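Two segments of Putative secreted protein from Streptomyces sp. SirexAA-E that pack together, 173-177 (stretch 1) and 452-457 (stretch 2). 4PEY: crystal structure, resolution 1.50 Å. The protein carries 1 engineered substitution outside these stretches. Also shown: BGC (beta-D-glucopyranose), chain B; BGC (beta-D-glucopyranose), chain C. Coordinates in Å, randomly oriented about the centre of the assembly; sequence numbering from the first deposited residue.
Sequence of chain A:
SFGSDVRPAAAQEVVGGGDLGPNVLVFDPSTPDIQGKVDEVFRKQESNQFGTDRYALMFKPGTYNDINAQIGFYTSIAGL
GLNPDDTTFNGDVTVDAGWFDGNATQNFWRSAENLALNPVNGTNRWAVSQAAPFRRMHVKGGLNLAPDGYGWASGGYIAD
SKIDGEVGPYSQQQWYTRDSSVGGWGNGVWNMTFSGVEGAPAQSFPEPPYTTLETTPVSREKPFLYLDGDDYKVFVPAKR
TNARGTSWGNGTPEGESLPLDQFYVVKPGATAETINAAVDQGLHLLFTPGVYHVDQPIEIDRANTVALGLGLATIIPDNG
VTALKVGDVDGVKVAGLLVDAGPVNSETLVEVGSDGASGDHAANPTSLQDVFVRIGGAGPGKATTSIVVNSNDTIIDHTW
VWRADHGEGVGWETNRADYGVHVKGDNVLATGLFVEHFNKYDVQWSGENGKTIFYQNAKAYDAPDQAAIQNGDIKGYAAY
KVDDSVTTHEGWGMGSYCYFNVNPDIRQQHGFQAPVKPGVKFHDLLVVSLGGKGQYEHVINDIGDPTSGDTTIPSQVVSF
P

Stretch 1 173-177: QQWYT
Stretch 2 452-457: TIFYQN

No hydrogen bond crosses between these strands, although Gln-174 and Gln-456 face each other; the contact is made largely by side-chain packing and buries 292 Å² summed over both sides. Strand 174-177 and strand 454-457 run roughly antiparallel, at 148° between their N-to-C directions, and their axes approach to 7.8 Å, too far for backbone pairing. Register pairs Tyr-176 with Phe-454 (CA to CA 6.3 Å) and Gln-174 with Gln-456 (CA to CA 7.9 Å).

All four direct CA-to-CB toward the other stretch, whereas that of Trp-175 (phi/psi -165/148, chi1 t) points away, leaving its backbone O 3.5 Å from Phe-454 CE1. Phe-454 follows a corner at Ile-453 and has a positive phi (74/120; chi1 t, chi2 91°). Its flat ring suits a CH-pi contact: Tyr-176 CB lies over one face, 3.9 Å from the centroid, 25° off the normal and 3.5 Å from Phe-454 CG.

Phe-454 and Tyr-176 have the largest areas covered, 80 and 75 Å². Tyr-176 (-122/130, chi1 t, chi2 53°) has its OH hydrogen-bonded elsewhere in the structure. The two rings are near parallel, at 24°, but slid apart, centroids 5.9 Å apart, and barely overlap. Tyr-176 CE1 instead meets Ile-453 CG2 at 3.6 Å; the CA-to-CB bond of Ile-453 (-115/111, chi1 m, chi2 t) points sideways, and its branched methyl reaches the tyrosine ring.

Gln-174 (-155/166, chi1 p, chi2 m, chi3 -50°) lays CG at the phenylalanine ring edge, 3.6 Å from Phe-454 CZ. Its amide carbon CD packs 3.7 Å from CG of Gln-456 (-127/124, chi1 t, chi2 m, chi3 -49°). Both amides' O and N are hydrogen-bonded elsewhere, so their burial leaves neither unpaired.

Beside the contact, Gln-173 (-64/-44, chi1 m, chi2 t) donates from NE2 to O2 of each glucopyranose, 2.6 Å in both cases.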

# COMPACT_ATOMS: atom_id res chain seq x y z
N GLN A 173 -8.04 -13.33 2.99
CA GLN A 173 -7.27 -14.21 2.12
C GLN A 173 -5.79 -14.23 2.46
O GLN A 173 -5.13 -15.28 2.47
CB GLN A 173 -7.41 -13.77 0.66
CG GLN A 173 -8.80 -13.89 0.08
CD GLN A 173 -8.94 -13.10 -1.21
OE1 GLN A 173 -7.95 -12.62 -1.80
NE2 GLN A 173 -10.18 -12.91 -1.63
N GLN A 174 -5.26 -13.04 2.72
CA GLN A 174 -3.83 -12.87 2.87
C GLN A 174 -3.58 -11.64 3.73
O GLN A 174 -4.50 -10.85 3.97
CB GLN A 174 -3.15 -12.74 1.49
CG GLN A 174 -3.45 -11.45 0.71
CD GLN A 174 -4.74 -11.50 -0.10
OE1 GLN A 174 -4.99 -12.45 -0.86
NE2 GLN A 174 -5.55 -10.46 0.03
N TRP A 175 -2.35 -11.48 4.21
CA TRP A 175 -2.02 -10.33 5.05
C TRP A 175 -0.52 -10.19 5.15
O TRP A 175 0.19 -11.19 5.13
CB TRP A 175 -2.62 -10.48 6.45
CG TRP A 175 -2.78 -9.16 7.14
CD1 TRP A 175 -1.85 -8.49 7.89
CD2 TRP A 175 -3.93 -8.31 7.07
NE1 TRP A 175 -2.36 -7.29 8.32
CE2 TRP A 175 -3.64 -7.15 7.83
CE3 TRP A 175 -5.19 -8.43 6.47
CZ2 TRP A 175 -4.56 -6.11 7.99
CZ3 TRP A 175 -6.11 -7.39 6.63
CH2 TRP A 175 -5.78 -6.24 7.38
N TYR A 176 -0.05 -8.94 5.28
CA TYR A 176 1.35 -8.66 5.60
C TYR A 176 1.46 -7.84 6.88
O TYR A 176 0.80 -6.81 7.03
CB TYR A 176 2.06 -7.92 4.46
CG TYR A 176 3.51 -7.59 4.76
CD1 TYR A 176 4.40 -8.58 5.18
CD2 TYR A 176 4.00 -6.29 4.64
CE1 TYR A 176 5.74 -8.28 5.45
CE2 TYR A 176 5.33 -5.98 4.90
CZ TYR A 176 6.19 -6.98 5.30
OH TYR A 176 7.51 -6.66 5.56
N THR A 177 2.30 -8.30 7.80
CA THR A 177 2.58 -7.60 9.04
C THR A 177 4.08 -7.44 9.16
O THR A 177 4.82 -8.43 9.00
CB THR A 177 2.05 -8.37 10.28
OG1 THR A 177 0.67 -8.73 10.08
CG2 THR A 177 2.20 -7.56 11.57
N THR A 452 11.54 -9.10 -2.38
CA THR A 452 10.14 -8.82 -2.12
C THR A 452 9.66 -9.67 -0.96
O THR A 452 9.80 -10.90 -0.99
CB THR A 452 9.24 -9.07 -3.35
OG1 THR A 452 9.54 -8.10 -4.35
CG2 THR A 452 7.75 -8.97 -2.99
N ILE A 453 9.10 -9.02 0.05
CA ILE A 453 8.49 -9.70 1.18
C ILE A 453 7.01 -9.35 1.15
O ILE A 453 6.63 -8.20 1.36
CB ILE A 453 9.13 -9.29 2.52
CG1 ILE A 453 10.62 -9.66 2.53
CG2 ILE A 453 8.41 -9.99 3.69
CD1 ILE A 453 11.37 -9.06 3.69
N PHE A 454 6.21 -10.38 0.83
CA PHE A 454 4.76 -10.34 0.56
C PHE A 454 4.40 -9.74 -0.81
O PHE A 454 4.66 -8.57 -1.10
CB PHE A 454 3.97 -9.58 1.64
CG PHE A 454 2.48 -9.63 1.39
CD1 PHE A 454 1.70 -10.65 1.92
CD2 PHE A 454 1.86 -8.67 0.58
CE1 PHE A 454 0.33 -10.70 1.67
CE2 PHE A 454 0.51 -8.73 0.32
CZ PHE A 454 -0.27 -9.74 0.88
N TYR A 455 3.73 -10.56 -1.61
CA TYR A 455 3.16 -10.10 -2.88
C TYR A 455 1.74 -10.60 -3.01
O TYR A 455 1.46 -11.78 -2.76
CB TYR A 455 4.00 -10.59 -4.07
CG TYR A 455 3.51 -10.12 -5.42
CD1 TYR A 455 3.36 -8.77 -5.70
CD2 TYR A 455 3.22 -11.04 -6.45
CE1 TYR A 455 2.93 -8.33 -6.94
CE2 TYR A 455 2.80 -10.61 -7.71
CZ TYR A 455 2.66 -9.25 -7.95
OH TYR A 455 2.24 -8.80 -9.19
N GLN A 456 0.84 -9.71 -3.41
CA GLN A 456 -0.53 -10.09 -3.76
C GLN A 456 -0.87 -9.56 -5.14
O GLN A 456 -0.75 -8.36 -5.39
CB GLN A 456 -1.55 -9.57 -2.74
CG GLN A 456 -3.00 -10.05 -3.02
CD GLN A 456 -3.79 -9.11 -3.93
OE1 GLN A 456 -3.83 -7.90 -3.72
NE2 GLN A 456 -4.42 -9.69 -4.96
N ASN A 457 -1.27 -10.47 -6.02
CA ASN A 457 -1.72 -10.11 -7.35
C ASN A 457 -3.04 -10.77 -7.69
O ASN A 457 -3.33 -11.87 -7.22
CB ASN A 457 -0.68 -10.50 -8.40
CG ASN A 457 -1.25 -10.55 -9.80
OD1 ASN A 457 -1.72 -11.60 -10.27
ND2 ASN A 457 -1.24 -9.41 -10.48
C2 BGC B . -12.47 -15.25 -1.71
C3 BGC B . -13.14 -14.83 -3.01
C4 BGC B . -13.42 -16.05 -3.88
C5 BGC B . -14.21 -17.05 -3.05
C6 BGC B . -14.53 -18.31 -3.86
C1 BGC B . -13.26 -16.35 -1.02
O1 BGC B . -12.53 -16.82 0.10
O2 BGC B . -12.35 -14.13 -0.85
O3 BGC B . -12.21 -13.91 -3.70
O4 BGC B . -14.16 -15.66 -5.02
O5 BGC B . -13.44 -17.42 -1.93
O6 BGC B . -15.37 -19.14 -3.09
C2 BGC C . -11.59 -11.77 -4.51
C3 BGC C . -11.98 -10.61 -5.42
C4 BGC C . -12.57 -11.14 -6.71
C5 BGC C . -13.72 -12.09 -6.39
C6 BGC C . -14.32 -12.64 -7.67
C1 BGC C . -12.73 -12.77 -4.35
O2 BGC C . -11.26 -11.25 -3.24
O3 BGC C . -10.74 -9.90 -5.66
O4 BGC C . -13.00 -10.05 -7.51
O5 BGC C . -13.22 -13.16 -5.61
O6 BGC C . -15.43 -13.46 -7.35